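Local structure of hypothetical acetyltransferase (Shewanella oneidensis, 1T82) at residues I65-T70 with A143-Y149; L121-A127 with Y149-P153. The protein is a putative thioesterase of the hotdog fold whose function is not established, though it probably acts on acyl groups as a thioesterase or acyltransferase. The contacts are given in a common frame with arbitrary orientation. Numbering follows the deposited sequence.

Contact 1 (I65-T70 with A143-Y149); sequences IYTIMT and AQFDGLY
Set helix I65-T70 across strand A143-Y149 with axes 9.4 Å apart, crossing at -50°, and the CA atoms of M69 and F145 6.9 Å apart. M69, a selenomethionine, points at the strand: chi1 m and chi2 t carry SE to 3.9 Å from CB of A143, and chi3 near 95° turns CE to 3.3 Å from O of A143 and 3.6 Å from CB of F145. F145 (chi1 t) has O of M69 and N of T70 over one face of its ring and turns an edge to the face of the Y66 ring (chi1 t), an offset edge-to-face pair (centroids 5.7 Å apart, planes at 63°). Y149 leaves the strand sideways, and with chi1 m its ring end comes up to the helix, where OH donates a hydrogen bond to O of T70 (2.9 Å). This is the hotdog fold's central helix wrapped by the antiparallel sheet: strands 89-99 and 127-137 flank 140-152, while Y66 stacks on Y66 of the second subunit and hydrogen-bonds its Y99.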
ATOM      1  N   ILE B  65      -1.520  -2.614   5.638  1.00  4.37           N
ATOM      2  CA  ILE B  65      -0.392  -2.163   6.441  1.00  3.80           C
ATOM      3  C   ILE B  65       0.278  -0.995   5.711  1.00  4.22           C
ATOM      4  O   ILE B  65       0.487   0.069   6.285  1.00  3.04           O
ATOM      5  CB  ILE B  65       0.631  -3.312   6.652  1.00  4.66           C
ATOM      6  CG1 ILE B  65       0.022  -4.383   7.563  1.00  6.15           C
ATOM      7  CG2 ILE B  65       1.923  -2.766   7.262  1.00  5.72           C
ATOM      8  CD1 ILE B  65       0.922  -5.585   7.787  1.00  7.50           C
ATOM      9  N   TYR B  66       0.598  -1.194   4.436  1.00  4.18           N
ATOM     10  CA  TYR B  66       1.236  -0.149   3.642  1.00  4.57           C
ATOM     11  C   TYR B  66       0.371   1.100   3.553  1.00  4.66           C
ATOM     12  O   TYR B  66       0.845   2.225   3.746  1.00  3.81           O
ATOM     13  CB  TYR B  66       1.510  -0.636   2.220  1.00  4.76           C
ATOM     14  CG  TYR B  66       2.081   0.440   1.317  1.00  5.23           C
ATOM     15  CD1 TYR B  66       3.461   0.638   1.217  1.00  6.36           C
ATOM     16  CD2 TYR B  66       1.238   1.272   0.570  1.00  5.41           C
ATOM     17  CE1 TYR B  66       3.984   1.630   0.389  1.00  6.50           C
ATOM     18  CE2 TYR B  66       1.758   2.270  -0.253  1.00  6.11           C
ATOM     19  CZ  TYR B  66       3.126   2.438  -0.339  1.00  6.73           C
ATOM     20  OH  TYR B  66       3.646   3.401  -1.171  1.00  7.81           O
ATOM     21  N   THR B  67      -0.908   0.908   3.255  1.00  4.72           N
ATOM     22  CA  THR B  67      -1.800   2.045   3.114  1.00  5.11           C
ATOM     23  C   THR B  67      -1.909   2.890   4.371  1.00  4.10           C
ATOM     24  O   THR B  67      -1.848   4.115   4.296  1.00  4.77           O
ATOM     25  CB  THR B  67      -3.203   1.600   2.673  1.00  4.15           C
ATOM     26  OG1 THR B  67      -3.115   0.982   1.382  1.00  5.35           O
ATOM     27  CG2 THR B  67      -4.137   2.803   2.591  1.00  6.27           C
ATOM     28  N   ILE B  68      -2.062   2.257   5.531  1.00  4.89           N
ATOM     29  CA  ILE B  68      -2.167   3.049   6.747  1.00  5.15           C
ATOM     30  C   ILE B  68      -0.861   3.796   7.014  1.00  5.36           C
ATOM     31  O   ILE B  68      -0.879   4.934   7.477  1.00  4.56           O
ATOM     32  CB  ILE B  68      -2.566   2.178   7.983  1.00  7.98           C
ATOM     33  CG1 ILE B  68      -2.687   3.055   9.229  1.00 10.44           C
ATOM     34  CG2 ILE B  68      -1.554   1.081   8.217  1.00  8.87           C
ATOM     35  CD1 ILE B  68      -3.360   2.349  10.397  1.00 15.64           C
HETATM   36  N   MSE B  69       0.271   3.173   6.704  1.00  4.05           N
HETATM   37  CA  MSE B  69       1.548   3.835   6.929  1.00  3.53           C
HETATM   38  C   MSE B  69       1.731   5.007   5.974  1.00  3.82           C
HETATM   39  O   MSE B  69       2.184   6.069   6.383  1.00  4.92           O
HETATM   40  CB  MSE B  69       2.699   2.834   6.792  1.00  5.38           C
HETATM   41  CG  MSE B  69       2.630   1.753   7.856  1.00  7.35           C
HETATM   42 SE   MSE B  69       3.992   0.393   7.769  1.00 14.77          SE
HETATM   43  CE  MSE B  69       5.262   1.130   9.026  1.00  7.48           C
ATOM     44  N   THR B  70       1.366   4.835   4.711  1.00  4.08           N
ATOM     45  CA  THR B  70       1.519   5.939   3.783  1.00  6.44           C
ATOM     46  C   THR B  70       0.570   7.091   4.124  1.00  5.57           C
ATOM     47  O   THR B  70       0.934   8.251   3.962  1.00  7.23           O
ATOM     48  CB  THR B  70       1.321   5.507   2.319  1.00 10.55           C
ATOM     49  OG1 THR B  70       1.693   6.598   1.465  1.00 16.18           O
ATOM     50  CG2 THR B  70      -0.122   5.125   2.057  1.00 14.65           C
ATOM     51  N   ALA B 143       6.371  -3.516  11.333  1.00  7.64           N
ATOM     52  CA  ALA B 143       6.635  -3.047   9.976  1.00  7.47           C
ATOM     53  C   ALA B 143       7.351  -1.698   9.982  1.00  7.18           C
ATOM     54  O   ALA B 143       7.128  -0.866  10.865  1.00  7.38           O
ATOM     55  CB  ALA B 143       5.333  -2.964   9.167  1.00  8.35           C
ATOM     56  N   GLN B 144       8.215  -1.508   8.986  1.00  8.43           N
ATOM     57  CA  GLN B 144       9.020  -0.295   8.831  1.00  8.67           C
ATOM     58  C   GLN B 144       8.771   0.330   7.460  1.00  7.77           C
ATOM     59  O   GLN B 144       8.769  -0.363   6.442  1.00  9.04           O
ATOM     60  CB  GLN B 144      10.505  -0.640   8.977  1.00 13.03           C
ATOM     61  CG  GLN B 144      11.423   0.559   9.104  1.00 18.95           C
ATOM     62  CD  GLN B 144      11.175   1.349  10.378  1.00 20.20           C
ATOM     63  OE1 GLN B 144      11.357   0.840  11.487  1.00 25.05           O
ATOM     64  NE2 GLN B 144      10.751   2.596  10.225  1.00 21.72           N
ATOM     65  N   PHE B 145       8.600   1.647   7.444  1.00  7.40           N
ATOM     66  CA  PHE B 145       8.301   2.379   6.218  1.00  7.73           C
ATOM     67  C   PHE B 145       9.151   3.636   6.060  1.00  8.77           C
ATOM     68  O   PHE B 145       9.366   4.384   7.010  1.00  7.09           O
ATOM     69  CB  PHE B 145       6.808   2.733   6.242  1.00  6.24           C
ATOM     70  CG  PHE B 145       6.342   3.609   5.103  1.00  7.77           C
ATOM     71  CD1 PHE B 145       6.487   4.992   5.160  1.00  8.09           C
ATOM     72  CD2 PHE B 145       5.672   3.050   4.019  1.00  8.98           C
ATOM     73  CE1 PHE B 145       5.961   5.814   4.154  1.00  8.41           C
ATOM     74  CE2 PHE B 145       5.145   3.856   3.011  1.00  7.23           C
ATOM     75  CZ  PHE B 145       5.287   5.242   3.081  1.00  7.84           C
ATOM     76  N   ASP B 146       9.646   3.845   4.847  1.00  8.67           N
ATOM     77  CA  ASP B 146      10.439   5.017   4.530  1.00 11.68           C
ATOM     78  C   ASP B 146       9.824   5.607   3.277  1.00 10.72           C
ATOM     79  O   ASP B 146       9.738   4.943   2.246  1.00 13.78           O
ATOM     80  CB  ASP B 146      11.899   4.626   4.300  1.00 16.37           C
ATOM     81  CG  ASP B 146      12.625   4.342   5.603  1.00 20.42           C
ATOM     82  OD1 ASP B 146      12.805   5.293   6.392  1.00 25.37           O
ATOM     83  OD2 ASP B 146      13.002   3.177   5.844  1.00 25.64           O
ATOM     84  N   GLY B 147       9.365   6.848   3.373  1.00  9.86           N
ATOM     85  CA  GLY B 147       8.745   7.466   2.224  1.00  8.63           C
ATOM     86  C   GLY B 147       9.242   8.859   1.921  1.00  9.32           C
ATOM     87  O   GLY B 147       9.550   9.641   2.821  1.00 10.26           O
ATOM     88  N   LEU B 148       9.343   9.162   0.637  1.00  8.44           N
ATOM     89  CA  LEU B 148       9.770  10.485   0.211  1.00  8.28           C
ATOM     90  C   LEU B 148       8.525  11.175  -0.321  1.00  9.00           C
ATOM     91  O   LEU B 148       7.960  10.746  -1.325  1.00  9.26           O
ATOM     92  CB  LEU B 148      10.821  10.387  -0.898  1.00 10.71           C
ATOM     93  CG  LEU B 148      11.247  11.725  -1.513  1.00 12.41           C
ATOM     94  CD1 LEU B 148      11.840  12.617  -0.438  1.00 14.32           C
ATOM     95  CD2 LEU B 148      12.254  11.484  -2.630  1.00 15.42           C
ATOM     96  N   TYR B 149       8.083  12.226   0.360  1.00  9.19           N
ATOM     97  CA  TYR B 149       6.899  12.953  -0.080  1.00  9.49           C
ATOM     98  C   TYR B 149       7.317  14.259  -0.733  1.00 10.75           C
ATOM     99  O   TYR B 149       8.300  14.875  -0.329  1.00 11.57           O
ATOM    100  CB  TYR B 149       5.962  13.255   1.099  1.00  8.39           C
ATOM    101  CG  TYR B 149       5.357  12.029   1.742  1.00  7.43           C
ATOM    102  CD1 TYR B 149       6.094  11.247   2.629  1.00  7.95           C
ATOM    103  CD2 TYR B 149       4.057  11.630   1.436  1.00  7.52           C
ATOM    104  CE1 TYR B 149       5.554  10.096   3.197  1.00  8.24           C
ATOM    105  CE2 TYR B 149       3.506  10.478   1.998  1.00  7.00           C
ATOM    106  CZ  TYR B 149       4.261   9.715   2.875  1.00  7.81           C
ATOM    107  OH  TYR B 149       3.730   8.564   3.419  1.00  8.65           O
TER

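Contact 2 (L121-A127 with Y149-P153); sequences LQRGRKA and YVSVP
Residues 121-127 form a loop that enters a strand at A127, against the end of strand 140-152, residues 149-152, and P153. One antiparallel hydrogen-bonded pair fixes the register: A127 N to S151 O is 2.9 Å and S151 N to A127 O 2.8 Å, with CA atoms 5.2 Å apart. The loop turns at L121-G124, where G124 N hydrogen-bonds L121 O (3.2 Å) and G124 takes positive phi, at which a CB would collide with O of R123, then extends through R125 and K126. L121 (chi1 m, chi2 t) brings CD2 to 3.6 Å from CD of P153 and 3.3 Å from S151 O. P153 sits against the turn, its CG 3.5 Å from C of G124 and its CD 3.3 Å from O of R125. K126, chi1 p, curls until NZ is 3.4 Å from CG1 of V152. Here the hairpin of 127-137 and 140-152 reaches its open end; S151 OG hydrogen-bonds Q81 of helix 62-84, and strand 89-99 pairs with the far edge of 140-152.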
ATOM      1  N   LEU B 121       7.910  26.093   0.146  1.00 20.71           N
ATOM      2  CA  LEU B 121       6.501  26.149  -0.227  1.00 21.73           C
ATOM      3  C   LEU B 121       5.990  27.582  -0.157  1.00 23.33           C
ATOM      4  O   LEU B 121       5.176  28.002  -0.979  1.00 23.13           O
ATOM      5  CB  LEU B 121       5.666  25.272   0.705  1.00 21.13           C
ATOM      6  CG  LEU B 121       5.896  23.766   0.614  1.00 20.63           C
ATOM      7  CD1 LEU B 121       5.002  23.069   1.625  1.00 20.11           C
ATOM      8  CD2 LEU B 121       5.592  23.281  -0.800  1.00 21.11           C
ATOM      9  N   GLN B 122       6.478  28.323   0.832  1.00 25.41           N
ATOM     10  CA  GLN B 122       6.083  29.713   1.034  1.00 27.36           C
ATOM     11  C   GLN B 122       6.796  30.611   0.026  1.00 28.03           C
ATOM     12  O   GLN B 122       6.600  31.827   0.014  1.00 29.38           O
ATOM     13  CB  GLN B 122       6.432  30.147   2.461  1.00 28.58           C
ATOM     14  CG  GLN B 122       5.829  29.256   3.547  1.00 29.02           C
ATOM     15  CD  GLN B 122       6.384  29.549   4.931  1.00 30.19           C
ATOM     16  OE1 GLN B 122       7.586  29.423   5.169  1.00 30.31           O
ATOM     17  NE2 GLN B 122       5.509  29.936   5.854  1.00 28.29           N
ATOM     18  N   ARG B 123       7.623  29.998  -0.817  1.00 28.19           N
ATOM     19  CA  ARG B 123       8.382  30.712  -1.838  1.00 28.83           C
ATOM     20  C   ARG B 123       7.839  30.359  -3.219  1.00 28.54           C
ATOM     21  O   ARG B 123       8.263  30.923  -4.226  1.00 29.35           O
ATOM     22  CB  ARG B 123       9.858  30.310  -1.774  1.00 28.91           C
ATOM     23  CG  ARG B 123      10.839  31.463  -1.657  1.00 31.02           C
ATOM     24  CD  ARG B 123      11.201  31.728  -0.203  1.00 30.29           C
ATOM     25  NE  ARG B 123      11.720  30.530   0.454  1.00 32.12           N
ATOM     26  CZ  ARG B 123      12.804  29.866   0.065  1.00 31.79           C
ATOM     27  NH1 ARG B 123      13.194  28.785   0.729  1.00 31.26           N
ATOM     28  NH2 ARG B 123      13.502  30.281  -0.983  1.00 33.24           N
ATOM     29  N   GLY B 124       6.904  29.415  -3.258  1.00 28.49           N
ATOM     30  CA  GLY B 124       6.334  28.991  -4.523  1.00 28.38           C
ATOM     31  C   GLY B 124       7.170  27.886  -5.142  1.00 28.34           C
ATOM     32  O   GLY B 124       7.137  27.672  -6.354  1.00 28.92           O
ATOM     33  N   ARG B 125       7.927  27.185  -4.303  1.00 26.52           N
ATOM     34  CA  ARG B 125       8.783  26.096  -4.757  1.00 24.29           C
ATOM     35  C   ARG B 125       8.315  24.786  -4.129  1.00 22.31           C
ATOM     36  O   ARG B 125       7.767  24.782  -3.028  1.00 19.17           O
ATOM     37  CB  ARG B 125      10.233  26.338  -4.327  1.00 27.27           C
ATOM     38  CG  ARG B 125      10.740  27.764  -4.467  1.00 29.43           C
ATOM     39  CD  ARG B 125      11.007  28.158  -5.910  1.00 32.25           C
ATOM     40  NE  ARG B 125      12.103  29.122  -5.989  1.00 34.59           N
ATOM     41  CZ  ARG B 125      12.109  30.312  -5.394  1.00 34.73           C
ATOM     42  NH1 ARG B 125      13.158  31.111  -5.522  1.00 35.64           N
ATOM     43  NH2 ARG B 125      11.065  30.712  -4.680  1.00 36.99           N
ATOM     44  N   LYS B 126       8.539  23.676  -4.826  1.00 20.84           N
ATOM     45  CA  LYS B 126       8.157  22.371  -4.301  1.00 21.17           C
ATOM     46  C   LYS B 126       9.085  22.051  -3.131  1.00 19.14           C
ATOM     47  O   LYS B 126      10.222  22.525  -3.089  1.00 19.39           O
ATOM     48  CB  LYS B 126       8.295  21.296  -5.385  1.00 23.50           C
ATOM     49  CG  LYS B 126       9.703  21.157  -5.946  1.00 27.69           C
ATOM     50  CD  LYS B 126       9.822  20.014  -6.959  1.00 30.56           C
ATOM     51  CE  LYS B 126       9.109  20.317  -8.273  1.00 32.02           C
ATOM     52  NZ  LYS B 126       7.625  20.323  -8.151  1.00 34.52           N
ATOM     53  N   ALA B 127       8.597  21.256  -2.183  1.00 16.23           N
ATOM     54  CA  ALA B 127       9.390  20.872  -1.017  1.00 15.23           C
ATOM     55  C   ALA B 127       9.403  19.352  -0.871  1.00 14.77           C
ATOM     56  O   ALA B 127       8.377  18.701  -1.053  1.00 14.56           O
ATOM     57  CB  ALA B 127       8.816  21.513   0.243  1.00 16.03           C
ATOM     58  N   TYR B 149       8.083  12.226   0.360  1.00  9.19           N
ATOM     59  CA  TYR B 149       6.899  12.953  -0.080  1.00  9.49           C
ATOM     60  C   TYR B 149       7.317  14.259  -0.733  1.00 10.75           C
ATOM     61  O   TYR B 149       8.300  14.875  -0.329  1.00 11.57           O
ATOM     62  CB  TYR B 149       5.962  13.255   1.099  1.00  8.39           C
ATOM     63  CG  TYR B 149       5.357  12.029   1.742  1.00  7.43           C
ATOM     64  CD1 TYR B 149       6.094  11.247   2.629  1.00  7.95           C
ATOM     65  CD2 TYR B 149       4.057  11.630   1.436  1.00  7.52           C
ATOM     66  CE1 TYR B 149       5.554  10.096   3.197  1.00  8.24           C
ATOM     67  CE2 TYR B 149       3.506  10.478   1.998  1.00  7.00           C
ATOM     68  CZ  TYR B 149       4.261   9.715   2.875  1.00  7.81           C
ATOM     69  OH  TYR B 149       3.730   8.564   3.419  1.00  8.65           O
ATOM     70  N   VAL B 150       6.571  14.673  -1.746  1.00 11.04           N
ATOM     71  CA  VAL B 150       6.862  15.918  -2.439  1.00 12.67           C
ATOM     72  C   VAL B 150       5.618  16.788  -2.389  1.00 12.20           C
ATOM     73  O   VAL B 150       4.536  16.354  -2.775  1.00 12.80           O
ATOM     74  CB  VAL B 150       7.243  15.662  -3.910  1.00 13.98           C
ATOM     75  CG1 VAL B 150       7.490  16.989  -4.624  1.00 15.91           C
ATOM     76  CG2 VAL B 150       8.479  14.783  -3.977  1.00 15.31           C
ATOM     77  N   SER B 151       5.768  18.011  -1.891  1.00 12.26           N
ATOM     78  CA  SER B 151       4.638  18.923  -1.806  1.00 13.58           C
ATOM     79  C   SER B 151       4.817  20.060  -2.798  1.00 13.33           C
ATOM     80  O   SER B 151       5.852  20.723  -2.811  1.00 13.88           O
ATOM     81  CB  SER B 151       4.512  19.496  -0.395  1.00 13.13           C
ATOM     82  OG  SER B 151       3.392  20.358  -0.309  1.00 15.43           O
ATOM     83  N   VAL B 152       3.807  20.273  -3.634  1.00 16.07           N
ATOM     84  CA  VAL B 152       3.852  21.336  -4.629  1.00 19.42           C
ATOM     85  C   VAL B 152       2.848  22.436  -4.297  1.00 20.09           C
ATOM     86  O   VAL B 152       1.652  22.179  -4.154  1.00 19.63           O
ATOM     87  CB  VAL B 152       3.554  20.795  -6.052  1.00 20.65           C
ATOM     88  CG1 VAL B 152       4.693  19.906  -6.518  1.00 24.02           C
ATOM     89  CG2 VAL B 152       2.247  20.020  -6.052  1.00 23.51           C
ATOM     90  N   PRO B 153       3.329  23.681  -4.154  1.00 21.85           N
ATOM     91  CA  PRO B 153       2.476  24.831  -3.837  1.00 23.81           C
ATOM     92  C   PRO B 153       1.556  25.197  -4.998  1.00 24.61           C
ATOM     93  O   PRO B 153       0.396  25.577  -4.736  1.00 26.88           O
ATOM     94  CB  PRO B 153       3.487  25.928  -3.514  1.00 23.50           C
ATOM     95  CG  PRO B 153       4.637  25.588  -4.401  1.00 22.84           C
ATOM     96  CD  PRO B 153       4.742  24.088  -4.250  1.00 22.88           C
TER

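Strand 140-152 carries both contacts, whose centres lie about 21 Å apart. Along the chain the segments alternate: segment 65-70 of helix 62-84 comes first, then loop 121-127, then 143-149 and 149-153, which overlap at Y149. Contact 1 is buried, its centre about 7 Å from that of the chain; the centre of contact 2 is about 19 Å out, partly exposed, where the strand ends and the model stops. Thus the strand is held against helix 62-84 in its middle, and its pairing with 127-137 runs on to the hairpin's open end in contact 2. The helix follows it outward, from T70 in contact 1 to Q81 beside contact 2. Only contact 1 reaches the second subunit.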